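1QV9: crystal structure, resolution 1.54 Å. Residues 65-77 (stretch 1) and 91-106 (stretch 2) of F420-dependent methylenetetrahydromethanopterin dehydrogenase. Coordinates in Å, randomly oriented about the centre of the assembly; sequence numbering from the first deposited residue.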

# COMPACT_ATOMS: atom_id res chain seq x y z
N PRO A 65 -22.05 36.47 -24.16
CA PRO A 65 -22.23 35.32 -23.26
C PRO A 65 -23.56 35.37 -22.50
O PRO A 65 -24.09 36.45 -22.23
N ASP A 66 -24.07 34.18 -22.18
CA ASP A 66 -25.30 34.07 -21.39
C ASP A 66 -24.94 34.26 -19.91
O ASP A 66 -25.74 34.73 -19.13
N PHE A 67 -23.72 33.89 -19.53
CA PHE A 67 -23.28 34.11 -18.16
C PHE A 67 -21.75 34.14 -18.14
O PHE A 67 -21.10 33.72 -19.11
N ILE A 68 -21.21 34.72 -17.07
CA ILE A 68 -19.76 34.84 -16.86
C ILE A 68 -19.42 34.23 -15.51
O ILE A 68 -20.18 34.38 -14.55
N VAL A 69 -18.30 33.51 -15.43
CA VAL A 69 -17.89 32.87 -14.19
C VAL A 69 -16.52 33.39 -13.83
O VAL A 69 -15.65 33.49 -14.68
N TYR A 70 -16.34 33.80 -12.58
CA TYR A 70 -15.02 34.22 -12.11
C TYR A 70 -14.62 33.19 -11.07
O TYR A 70 -15.38 32.93 -10.13
N GLY A 71 -13.45 32.58 -11.22
CA GLY A 71 -13.01 31.57 -10.27
C GLY A 71 -11.59 31.86 -9.77
O GLY A 71 -10.72 32.25 -10.57
N GLY A 72 -11.36 31.68 -8.48
CA GLY A 72 -10.04 31.88 -7.92
C GLY A 72 -10.16 31.94 -6.42
O GLY A 72 -11.29 31.99 -5.89
N PRO A 73 -9.03 31.94 -5.70
CA PRO A 73 -9.09 31.98 -4.25
C PRO A 73 -9.68 33.26 -3.67
O PRO A 73 -9.68 34.33 -4.31
N ASN A 74 -10.21 33.08 -2.47
CA ASN A 74 -10.74 34.16 -1.62
C ASN A 74 -11.53 35.33 -2.20
O ASN A 74 -10.99 36.40 -2.42
N PRO A 75 -12.81 35.14 -2.44
CA PRO A 75 -13.68 36.19 -2.97
C PRO A 75 -13.65 37.48 -2.13
O PRO A 75 -14.05 38.52 -2.60
N ALA A 76 -13.17 37.38 -0.89
CA ALA A 76 -13.14 38.56 -0.01
C ALA A 76 -11.86 39.39 -0.11
O ALA A 76 -11.82 40.51 0.41
N ALA A 77 -10.84 38.86 -0.78
CA ALA A 77 -9.57 39.56 -0.95
C ALA A 77 -9.74 40.77 -1.89
O ALA A 77 -10.71 40.86 -2.65
N GLU A 91 -24.27 43.80 -17.10
CA GLU A 91 -25.56 43.22 -17.47
C GLU A 91 -25.52 41.68 -17.53
O GLU A 91 -26.55 41.03 -17.72
N TYR A 92 -24.32 41.11 -17.40
CA TYR A 92 -24.18 39.67 -17.52
C TYR A 92 -24.32 38.87 -16.24
O TYR A 92 -23.59 39.13 -15.30
N PRO A 93 -25.26 37.89 -16.19
CA PRO A 93 -25.44 37.05 -14.99
C PRO A 93 -24.07 36.45 -14.70
O PRO A 93 -23.39 35.99 -15.62
N ALA A 94 -23.67 36.47 -13.43
CA ALA A 94 -22.33 35.99 -13.07
C ALA A 94 -22.33 35.11 -11.82
O ALA A 94 -23.16 35.28 -10.91
N VAL A 95 -21.33 34.23 -11.75
CA VAL A 95 -21.16 33.29 -10.66
C VAL A 95 -19.72 33.36 -10.21
O VAL A 95 -18.81 33.43 -11.05
N ILE A 96 -19.51 33.37 -8.90
CA ILE A 96 -18.19 33.40 -8.31
C ILE A 96 -17.85 32.01 -7.77
O ILE A 96 -18.61 31.45 -6.97
N ILE A 97 -16.72 31.44 -8.19
CA ILE A 97 -16.27 30.16 -7.66
C ILE A 97 -15.15 30.52 -6.72
O ILE A 97 -14.22 31.22 -7.12
N GLY A 98 -15.25 30.07 -5.47
CA GLY A 98 -14.25 30.36 -4.46
C GLY A 98 -14.07 29.27 -3.43
O GLY A 98 -14.60 28.19 -3.59
N ASP A 99 -13.34 29.60 -2.37
CA ASP A 99 -13.03 28.70 -1.26
C ASP A 99 -13.71 29.19 0.02
O ASP A 99 -14.52 30.12 -0.02
N ALA A 100 -13.37 28.57 1.15
CA ALA A 100 -14.05 28.92 2.42
C ALA A 100 -13.98 30.39 2.82
O ALA A 100 -14.95 30.91 3.38
N PRO A 101 -12.85 31.06 2.57
CA PRO A 101 -12.75 32.49 2.94
C PRO A 101 -13.85 33.35 2.28
O PRO A 101 -14.16 34.44 2.75
N GLY A 102 -14.42 32.88 1.18
CA GLY A 102 -15.49 33.61 0.53
C GLY A 102 -16.76 33.69 1.40
O GLY A 102 -17.61 34.54 1.12
N LEU A 103 -16.90 32.82 2.41
CA LEU A 103 -18.09 32.85 3.27
C LEU A 103 -18.28 34.22 3.89
O LEU A 103 -19.41 34.64 4.16
N LYS A 104 -17.17 34.90 4.13
CA LYS A 104 -17.19 36.25 4.71
C LYS A 104 -17.98 37.26 3.86
O LYS A 104 -18.50 38.25 4.40
N VAL A 105 -18.06 37.05 2.55
CA VAL A 105 -18.77 38.00 1.69
C VAL A 105 -20.00 37.43 1.00
O VAL A 105 -20.45 37.91 -0.03
N LYS A 106 -20.56 36.39 1.60
CA LYS A 106 -21.74 35.77 1.06
C LYS A 106 -22.87 36.81 0.97
O LYS A 106 -23.56 36.91 -0.05

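The two stretches meet as neighbouring parallel β-strands whose side chains pack along both faces of the sheet, and the contact continues beyond the strands into a proline-centred cluster tied down by one carboxylate. Strand 67-71 and the strand that starts at Ala 94 run parallel, at 17° to each other, and are joined by a ladder of main-chain hydrogen bonds from Ile 68 N to Pro 93 O (2.9 Å) through to Gly 72 N to Ile 97 O (3.2 Å). This pairing sets side chains in register, alternating between the two faces.

On the face carrying Ile 68, Tyr 70, Ala 94 and Ile 96, the ends of the two isoleucine side chains come nearer the opposing stretch. Ile 68 (chi1 m, chi2 t) extends its CD1 to 3.6 Å from Tyr 92 CB. Tyr 92, with chi1 m, points toward stretch 1, and its ring edge lies 3.7 Å from Pro 65 O at CD1; the same CD1 is 3.8 Å from Pro 65 CG. Further along, Tyr 70 adopts chi1 t, and its CB lies 3.9 Å from CD1 of Ile 96, which is m at both chi angles. On the other face, Val 69 and Val 95 are both t, and Val 69 CG1 packs 3.9 Å from Ile 97 CG1. Gly 71, paired with Ile 97, adds no side chain here. Before the ladder, Phe 67 takes chi1 p; its CB touches Pro 93 CB at 4.3 Å, while the ring leads away from stretch 2.

Past the strands, Pro 75 points toward stretch 2 and has more area covered than any other residue in the contact. Its CG lies 3.9 Å from Ile 96 CG2 and 4.0 Å from Gly 98 CA, its CD 3.6 Å from Gly 102 CA, and its CB 4.0 Å from Val 105 CG2. Both glycines make room for this ring: a CB on either would clash with Pro 75 CG. Ala 76 extends the apolar patch, with its CB 3.7 Å from CG1 of Val 105 (chi1 m).

The polar anchor is Asp 99. Its chi1 p rotamer brings OD2 within 2.7 Å of Asn 74 N, which donates a hydrogen bond, the one side-chain hydrogen bond across the stretches. Asn 74 itself (chi1 t) turns its amide oxygen inward: OD1 accepts from Ala 76 N at 2.9 Å, bracing the type I turn from Asn 74 to Ala 77, and also lies 3.4 Å from Pro 101 CB. Lys 104 NZ approaches Asn 74 OD1 no closer than 4.0 Å, too far for a hydrogen bond.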

# COMPACT_ATOMS: atom_id res chain seq x y z
CB PRO A 65 -21.06 35.46 -22.29
CG PRO A 65 -20.84 36.93 -22.21
CD PRO A 65 -21.01 37.38 -23.66
CB ASP A 66 -25.91 32.71 -21.67
CG ASP A 66 -26.32 32.58 -23.11
OD1 ASP A 66 -25.92 31.60 -23.78
OD2 ASP A 66 -27.06 33.48 -23.59
CB PHE A 67 -23.83 33.05 -17.17
CG PHE A 67 -23.43 31.61 -17.48
CD1 PHE A 67 -22.32 31.03 -16.88
CD2 PHE A 67 -24.21 30.82 -18.31
CE1 PHE A 67 -22.00 29.70 -17.08
CE2 PHE A 67 -23.89 29.47 -18.53
CZ PHE A 67 -22.77 28.90 -17.92
CB ILE A 68 -19.34 36.30 -16.89
CG1 ILE A 68 -19.64 36.86 -18.28
CG2 ILE A 68 -17.83 36.44 -16.59
CD1 ILE A 68 -19.34 38.32 -18.49
CB VAL A 69 -17.81 31.31 -14.34
CG1 VAL A 69 -17.44 30.69 -13.00
CG2 VAL A 69 -19.13 30.76 -14.87
CB TYR A 70 -15.07 35.60 -11.47
CG TYR A 70 -13.78 35.98 -10.79
CD1 TYR A 70 -13.52 35.62 -9.46
CD2 TYR A 70 -12.76 36.63 -11.51
CE1 TYR A 70 -12.27 35.88 -8.85
CE2 TYR A 70 -11.52 36.91 -10.90
CZ TYR A 70 -11.29 36.53 -9.59
OH TYR A 70 -10.08 36.87 -8.99
CB PRO A 73 -7.62 31.86 -3.84
CG PRO A 73 -6.94 31.23 -5.04
CD PRO A 73 -7.65 31.85 -6.19
CB ASN A 74 -9.59 34.70 -0.78
CG ASN A 74 -10.07 35.51 0.40
OD1 ASN A 74 -11.28 35.74 0.58
ND2 ASN A 74 -9.13 35.93 1.24
CB PRO A 75 -15.06 35.54 -2.94
CG PRO A 75 -14.74 34.09 -3.21
CD PRO A 75 -13.49 33.82 -2.44
CB ALA A 76 -13.38 38.14 1.44
CB ALA A 77 -8.49 38.59 -1.51
CB GLU A 91 -25.98 43.72 -18.87
CG GLU A 91 -25.05 43.21 -19.98
CD GLU A 91 -25.60 43.36 -21.39
OE1 GLU A 91 -26.31 42.45 -21.87
OE2 GLU A 91 -25.32 44.40 -22.02
CB TYR A 92 -22.79 39.32 -18.11
CG TYR A 92 -22.53 40.01 -19.39
CD1 TYR A 92 -23.12 39.55 -20.56
CD2 TYR A 92 -21.72 41.13 -19.43
CE1 TYR A 92 -22.91 40.22 -21.77
CE2 TYR A 92 -21.50 41.80 -20.62
CZ TYR A 92 -22.10 41.34 -21.77
OH TYR A 92 -21.89 42.00 -22.97
CB PRO A 93 -26.43 35.99 -15.45
CG PRO A 93 -27.29 36.78 -16.43
CD PRO A 93 -26.22 37.51 -17.25
CB ALA A 94 -21.41 37.20 -12.86
CB VAL A 95 -21.43 31.83 -11.13
CG1 VAL A 95 -21.18 30.83 -9.96
CG2 VAL A 95 -22.87 31.71 -11.65
CB ILE A 96 -18.14 34.40 -7.10
CG1 ILE A 96 -18.56 35.81 -7.55
CG2 ILE A 96 -16.75 34.48 -6.50
CD1 ILE A 96 -17.75 36.39 -8.68
CB ILE A 97 -15.72 29.23 -8.81
CG1 ILE A 97 -16.87 28.72 -9.71
CG2 ILE A 97 -14.88 28.11 -8.20
CD1 ILE A 97 -18.23 28.60 -9.10
CB ASP A 99 -11.50 28.51 -1.09
CG ASP A 99 -10.72 29.82 -1.03
OD1 ASP A 99 -9.50 29.76 -0.75
OD2 ASP A 99 -11.30 30.88 -1.26
CB ALA A 100 -13.53 28.04 3.54
CB PRO A 101 -11.36 32.85 2.46
CG PRO A 101 -10.60 31.57 2.66
CD PRO A 101 -11.54 30.55 2.14
CB LEU A 103 -18.00 31.81 4.38
CG LEU A 103 -18.23 30.40 3.86
CD1 LEU A 103 -17.80 29.38 4.92
CD2 LEU A 103 -19.69 30.22 3.48
CB LYS A 104 -15.76 36.76 4.87
CG LYS A 104 -14.96 36.05 5.95
CD LYS A 104 -13.49 36.44 5.93
CE LYS A 104 -12.77 35.76 4.76
NZ LYS A 104 -11.44 36.32 4.51
CB VAL A 105 -17.80 38.65 0.66
CG1 VAL A 105 -16.79 39.52 1.39
CG2 VAL A 105 -17.03 37.57 -0.14
CB LYS A 106 -22.15 34.61 1.99
CG LYS A 106 -23.11 33.63 1.38
CD LYS A 106 -23.35 32.41 2.32
CE LYS A 106 -24.37 32.73 3.41
NZ LYS A 106 -25.68 33.23 2.90